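PDB 5FXU: envelope polyprotein from Puumala orthohantavirus, which forms the Gn part of the antigenic hantaviral surface and probably acts, with Gc, in host-cell attachment and entry. Local coordinates for residues 207-212 and 222-227; 312-317 and 339-344. All coordinates share one frame; numbering follows the deposited sequence.

Contact 1. Residues 207-212 and 222-227; sequences KLEKSF and TGNGFQ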
loop_
_atom_site.group_PDB
_atom_site.type_symbol
_atom_site.label_atom_id
_atom_site.label_comp_id
_atom_site.label_asym_id
_atom_site.label_seq_id
_atom_site.Cartn_x
_atom_site.Cartn_y
_atom_site.Cartn_z
ATOM N N LYS A 207 -0.495 18.455 -0.141
ATOM C CA LYS A 207 -0.242 18.199 1.293
ATOM C C LYS A 207 -1.264 17.168 1.837
ATOM O O LYS A 207 -2.263 17.492 2.494
ATOM C CB LYS A 207 -0.152 19.501 2.138
ATOM C CG LYS A 207 1.252 20.112 2.413
ATOM C CD LYS A 207 1.840 20.885 1.258
ATOM C CE LYS A 207 2.664 22.101 1.713
ATOM N NZ LYS A 207 3.995 21.687 2.214
ATOM N N LEU A 208 -0.972 15.895 1.557
ATOM C CA LEU A 208 -1.872 14.786 1.866
ATOM C C LEU A 208 -2.278 14.695 3.348
ATOM O O LEU A 208 -3.456 14.484 3.645
ATOM C CB LEU A 208 -1.258 13.477 1.386
ATOM C CG LEU A 208 -2.021 12.177 1.612
ATOM C CD1 LEU A 208 -3.387 12.246 0.942
ATOM C CD2 LEU A 208 -1.205 11.012 1.073
ATOM N N GLU A 209 -1.335 14.888 4.269
ATOM C CA GLU A 209 -1.654 14.759 5.688
ATOM C C GLU A 209 -2.578 15.877 6.170
ATOM O O GLU A 209 -3.369 15.664 7.103
ATOM C CB GLU A 209 -0.391 14.690 6.545
ATOM C CG GLU A 209 -0.619 14.365 8.016
ATOM C CD GLU A 209 -1.455 13.107 8.271
ATOM O OE1 GLU A 209 -1.341 12.117 7.522
ATOM O OE2 GLU A 209 -2.204 13.082 9.265
ATOM N N LYS A 210 -2.517 17.048 5.527
ATOM C CA LYS A 210 -3.493 18.116 5.805
ATOM C C LYS A 210 -4.919 17.681 5.498
ATOM O O LYS A 210 -5.842 18.029 6.250
ATOM C CB LYS A 210 -3.163 19.412 5.062
ATOM C CG LYS A 210 -1.887 20.103 5.555
ATOM C CD LYS A 210 -1.813 21.552 5.075
ATOM C CE LYS A 210 -0.621 22.352 5.687
ATOM N NZ LYS A 210 -0.199 22.155 7.122
ATOM N N SER A 211 -5.107 16.896 4.439
ATOM C CA SER A 211 -6.428 16.368 4.127
ATOM C C SER A 211 -6.934 15.485 5.236
ATOM O O SER A 211 -8.076 15.625 5.664
ATOM C CB SER A 211 -6.443 15.594 2.809
ATOM O OG SER A 211 -5.855 16.348 1.753
ATOM N N PHE A 212 -6.070 14.632 5.782
ATOM C CA PHE A 212 -6.461 13.788 6.915
ATOM C C PHE A 212 -6.802 14.629 8.142
ATOM O O PHE A 212 -7.759 14.347 8.857
ATOM C CB PHE A 212 -5.355 12.765 7.274
ATOM C CG PHE A 212 -5.272 11.609 6.336
ATOM C CD1 PHE A 212 -6.233 10.620 6.366
ATOM C CD2 PHE A 212 -4.248 11.516 5.407
ATOM C CE1 PHE A 212 -6.179 9.569 5.486
ATOM C CE2 PHE A 212 -4.183 10.453 4.527
ATOM C CZ PHE A 212 -5.152 9.478 4.566
ATOM N N THR A 222 0.985 22.384 13.008
ATOM C CA THR A 222 1.874 23.382 12.405
ATOM C C THR A 222 2.548 22.840 11.121
ATOM O O THR A 222 2.383 23.410 10.028
ATOM C CB THR A 222 2.919 23.936 13.425
ATOM O OG1 THR A 222 3.794 22.883 13.870
ATOM C CG2 THR A 222 2.230 24.601 14.660
ATOM N N GLY A 223 3.263 21.725 11.264
ATOM C CA GLY A 223 4.178 21.208 10.235
ATOM C C GLY A 223 4.026 19.779 9.706
ATOM O O GLY A 223 4.839 18.897 10.016
ATOM N N ASN A 224 2.992 19.552 8.894
ATOM C CA ASN A 224 2.826 18.304 8.127
ATOM C C ASN A 224 2.864 18.508 6.597
ATOM O O ASN A 224 1.860 18.554 5.868
ATOM C CB ASN A 224 1.652 17.517 8.668
ATOM C CG ASN A 224 1.949 16.946 10.076
ATOM O OD1 ASN A 224 2.920 16.221 10.228
ATOM N ND2 ASN A 224 1.156 17.289 11.095
ATOM N N GLY A 225 4.110 18.592 6.147
ATOM C CA GLY A 225 4.461 19.012 4.828
ATOM C C GLY A 225 4.628 17.952 3.752
ATOM O O GLY A 225 4.876 18.322 2.618
ATOM N N PHE A 226 4.509 16.656 4.058
ATOM C CA PHE A 226 4.630 15.632 3.011
ATOM C C PHE A 226 3.734 15.912 1.774
ATOM O O PHE A 226 2.585 16.305 1.906
ATOM C CB PHE A 226 4.350 14.241 3.534
ATOM C CG PHE A 226 4.333 13.201 2.437
ATOM C CD1 PHE A 226 5.508 12.740 1.875
ATOM C CD2 PHE A 226 3.124 12.748 1.914
ATOM C CE1 PHE A 226 5.487 11.822 0.834
ATOM C CE2 PHE A 226 3.103 11.829 0.893
ATOM C CZ PHE A 226 4.287 11.366 0.348
ATOM N N GLN A 227 4.308 15.765 0.584
ATOM C CA GLN A 227 3.595 16.009 -0.655
ATOM C C GLN A 227 3.478 14.732 -1.453
ATOM O O GLN A 227 4.478 14.103 -1.816
ATOM C CB GLN A 227 4.244 17.130 -1.478
ATOM C CG GLN A 227 3.850 18.517 -0.974
ATOM C CD GLN A 227 4.323 19.653 -1.854
ATOM O OE1 GLN A 227 3.781 19.893 -2.933
ATOM N NE2 GLN A 227 5.333 20.367 -1.389
HETATM O O HOH W 1 1.219 16.167 4.145
HETATM O O HOH W 2 -0.071 20.223 8.968
#
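Glu209 and Asn224 meet carbon against carbon: Glu209 CG lies 3.9 Å from Asn224 CB, and the two side chains run side by side, pointing the same way. Glu209 CG is anti to the backbone N (chi1 -172°), which sets it against Asn224 CB. The carboxylate and amide planes stand 76° apart, and each polar end turns to partners beyond the pair: Glu209 OE2 to Lys339 and His333, Asn224 OD1 to Thr314 and its ND2 to the carbonyl of Cys336. Lys207 CD rests 3.8 Å from Gln227 CG as those chains cross. Leu208 CD2 comes up at the rim of the Phe226 ring, close to its plane, in a loose contact of 4.4 Å to Phe226 CE2. Leu208 and Phe226 both also pack on Leu195 and Leu341.

The setting is the connection between the antiparallel strands 185-197 and 228-234. Helix 208-216 occupies that connection, Lys207 holds its N-cap position, and the loop 222-227 doubles back past the first turn of the helix before strand 228-234 begins.

No direct hydrogen bond joins the two segments, and water does the bridging. One molecule accepts from Glu209 N at 2.9 Å and donates to Asn224 O and to Phe226 O, the latter 2.6 Å from the water, so an amide of the first helical turn is tied to the loop backbone. A second water accepts from Lys210 NZ at 2.7 Å and, weakly, from Asn224 N.

The backbones also meet through a CA-H...O contact: Lys207 CA lies 3.5 Å from Phe226 O, with an angle of 162° at the hydrogen. Lys207 NZ passes near Gly225 O, but its salt bridge is to Asp317, whose OD2 also accepts from Gln227 NE2.

Contact 2. Residues 312-317 and 339-344; sequences VLTAKD and KTLPLT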
loop_
_atom_site.group_PDB
_atom_site.type_symbol
_atom_site.label_atom_id
_atom_site.label_comp_id
_atom_site.label_asym_id
_atom_site.label_seq_id
_atom_site.Cartn_x
_atom_site.Cartn_y
_atom_site.Cartn_z
ATOM N N VAL A 312 6.193 6.708 5.480
ATOM C CA VAL A 312 6.904 7.965 5.294
ATOM C C VAL A 312 6.524 8.901 6.433
ATOM O O VAL A 312 5.393 8.907 6.874
ATOM C CB VAL A 312 6.488 8.623 3.959
ATOM C CG1 VAL A 312 7.291 9.857 3.642
ATOM C CG2 VAL A 312 6.687 7.649 2.813
ATOM N N LEU A 313 7.475 9.697 6.897
ATOM C CA LEU A 313 7.179 10.787 7.812
ATOM C C LEU A 313 6.268 11.801 7.161
ATOM O O LEU A 313 6.514 12.199 6.023
ATOM C CB LEU A 313 8.461 11.512 8.213
ATOM C CG LEU A 313 9.466 10.762 9.083
ATOM C CD1 LEU A 313 10.560 11.721 9.432
ATOM C CD2 LEU A 313 8.860 10.180 10.341
ATOM N N THR A 314 5.241 12.244 7.881
ATOM C CA THR A 314 4.339 13.270 7.346
ATOM C C THR A 314 4.954 14.661 7.403
ATOM O O THR A 314 4.546 15.537 6.666
ATOM C CB THR A 314 3.004 13.296 8.086
ATOM O OG1 THR A 314 3.224 13.624 9.459
ATOM C CG2 THR A 314 2.286 11.958 7.993
ATOM N N ALA A 315 5.954 14.850 8.268
ATOM C CA ALA A 315 6.530 16.159 8.535
ATOM C C ALA A 315 7.374 16.727 7.406
ATOM O O ALA A 315 7.471 17.950 7.279
ATOM C CB ALA A 315 7.349 16.154 9.834
ATOM N N LYS A 316 8.022 15.878 6.616
ATOM C CA LYS A 316 8.951 16.388 5.592
ATOM C C LYS A 316 8.370 16.345 4.192
ATOM O O LYS A 316 7.938 15.284 3.729
ATOM C CB LYS A 316 10.284 15.623 5.630
ATOM C CG LYS A 316 11.046 15.738 6.947
ATOM C CD LYS A 316 11.372 17.176 7.294
ATOM C CE LYS A 316 12.274 17.239 8.512
ATOM N NZ LYS A 316 12.605 18.658 8.825
ATOM N N ASP A 317 8.382 17.510 3.538
ATOM C CA ASP A 317 8.053 17.645 2.112
ATOM C C ASP A 317 8.727 16.581 1.263
ATOM O O ASP A 317 8.072 15.859 0.503
ATOM C CB ASP A 317 8.476 19.021 1.570
ATOM C CG ASP A 317 7.527 20.157 1.986
ATOM O OD1 ASP A 317 7.642 20.621 3.149
ATOM O OD2 ASP A 317 6.682 20.595 1.155
ATOM N N LYS A 339 4.455 11.454 13.250
ATOM C CA LYS A 339 3.533 10.509 12.638
ATOM C C LYS A 339 3.921 10.181 11.204
ATOM O O LYS A 339 4.821 10.800 10.615
ATOM C CB LYS A 339 2.098 11.015 12.738
ATOM C CG LYS A 339 1.751 12.216 11.880
ATOM C CD LYS A 339 0.292 12.602 12.055
ATOM C CE LYS A 339 0.045 14.034 11.621
ATOM N NZ LYS A 339 -1.393 14.367 11.747
ATOM N N THR A 340 3.253 9.164 10.664
ATOM C CA THR A 340 3.593 8.611 9.375
ATOM C C THR A 340 2.367 8.273 8.561
ATOM O O THR A 340 1.265 8.167 9.107
ATOM C CB THR A 340 4.383 7.297 9.523
ATOM O OG1 THR A 340 3.561 6.318 10.165
ATOM C CG2 THR A 340 5.640 7.508 10.336
ATOM N N LEU A 341 2.607 8.056 7.261
ATOM C CA LEU A 341 1.640 7.485 6.320
ATOM C C LEU A 341 2.199 6.172 5.815
ATOM O O LEU A 341 3.397 6.073 5.519
ATOM C CB LEU A 341 1.417 8.405 5.119
ATOM C CG LEU A 341 0.576 9.657 5.389
ATOM C CD1 LEU A 341 0.792 10.673 4.289
ATOM C CD2 LEU A 341 -0.890 9.317 5.503
ATOM N N PRO A 342 1.339 5.156 5.689
ATOM C CA PRO A 342 1.847 3.878 5.223
ATOM C C PRO A 342 2.075 3.861 3.709
ATOM O O PRO A 342 1.358 4.554 2.965
ATOM C CB PRO A 342 0.749 2.907 5.633
ATOM C CG PRO A 342 -0.513 3.740 5.599
ATOM C CD PRO A 342 -0.085 5.093 6.070
ATOM N N LEU A 343 3.043 3.051 3.268
ATOM C CA LEU A 343 3.378 2.919 1.847
ATOM C C LEU A 343 2.287 2.241 1.036
ATOM O O LEU A 343 2.040 2.620 -0.111
ATOM C CB LEU A 343 4.698 2.160 1.647
ATOM C CG LEU A 343 5.983 2.841 2.070
ATOM C CD1 LEU A 343 7.110 2.294 1.198
ATOM C CD2 LEU A 343 5.956 4.357 1.998
ATOM N N THR A 344 1.675 1.221 1.623
ATOM C CA THR A 344 0.513 0.560 1.049
ATOM C C THR A 344 -0.581 0.485 2.093
ATOM O O THR A 344 -0.308 0.558 3.285
ATOM C CB THR A 344 0.811 -0.865 0.570
ATOM O OG1 THR A 344 1.006 -1.729 1.702
ATOM C CG2 THR A 344 2.044 -0.878 -0.340
HETATM O O HOH W 3 6.254 13.172 10.846
#
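Val312 and Leu341 form the hydrogen-bonded pair of a short antiparallel strand contact, buried in the fold, where the end of strand 310-313 meets the beginning of strand 340-354. Their backbones exchange two bonds, Val312 N to Leu341 O and Leu341 N to Val312 O, both 2.9 Å long. Leu313 and Thr340 follow as a non-hydrogen-bonded pair with diverging side chains, and Thr340 CA places its hydrogen near Val312 O.

The pairing reaches one residue past strand 310-313. Thr314 N bonds to Lys339 O at 3.1 Å and is nearly straight at the hydrogen (171°), although the donor is tilted 30° from the carbonyl plane. The same oxygen accepts from a water that in turn accepts from Ala315 N, so two donors grip Lys339 O as the chain turns away.

Thr314 and Lys339 also meet through their side chains, which cross at about a right angle. Lys339 CG sits between its backbone N and carbonyl carbon (chi1 70°), in the crowded position, and comes within 3.2 Å of Thr314 OG1, a hydroxyl hydrogen-bonded to Asn224 OD1. Beyond CG the lysine is extended, and NZ forms a salt bridge to Glu213 and a hydrogen bond to Val335 O, besides its salt bridge to Glu209. Thr314 CG2 meanwhile touches Leu341 CG at 3.9 Å.

The side chains of Val312 and Leu343 likewise cross at about a right angle, and Val312 CG2 presses on Leu343 CD2 at 3.5 Å, tighter than usual for two carbons; both side chains also pack on Leu195 and Tyr321.

Strand 310-313 lies between 321-323 and 340-354, antiparallel to both, within a larger mixed beta arrangement, in keeping with the largely beta architecture of the hantaviral Gn head.

In the fold
The centres of contacts 1 and 2 lie about 9 Å apart, on the same side of the chain's centre, and they come in series: 207-212 and 222-227 close before 312-317 and 339-344 begin. They touch directly. Asn224 OD1 is 2.7 Å from Thr314 OG1 and Phe226 N is 2.8 Å from Thr314 O, both probable hydrogen bonds, so Thr314, just past the end of strand 310-313, is shared by both contacts. Strand 185-197 pairs with both 228-234 and 340-354, and the disulfide Cys221-Cys336 links the two regions covalently. Segments far apart in sequence are thereby brought together in one part of the Gn head.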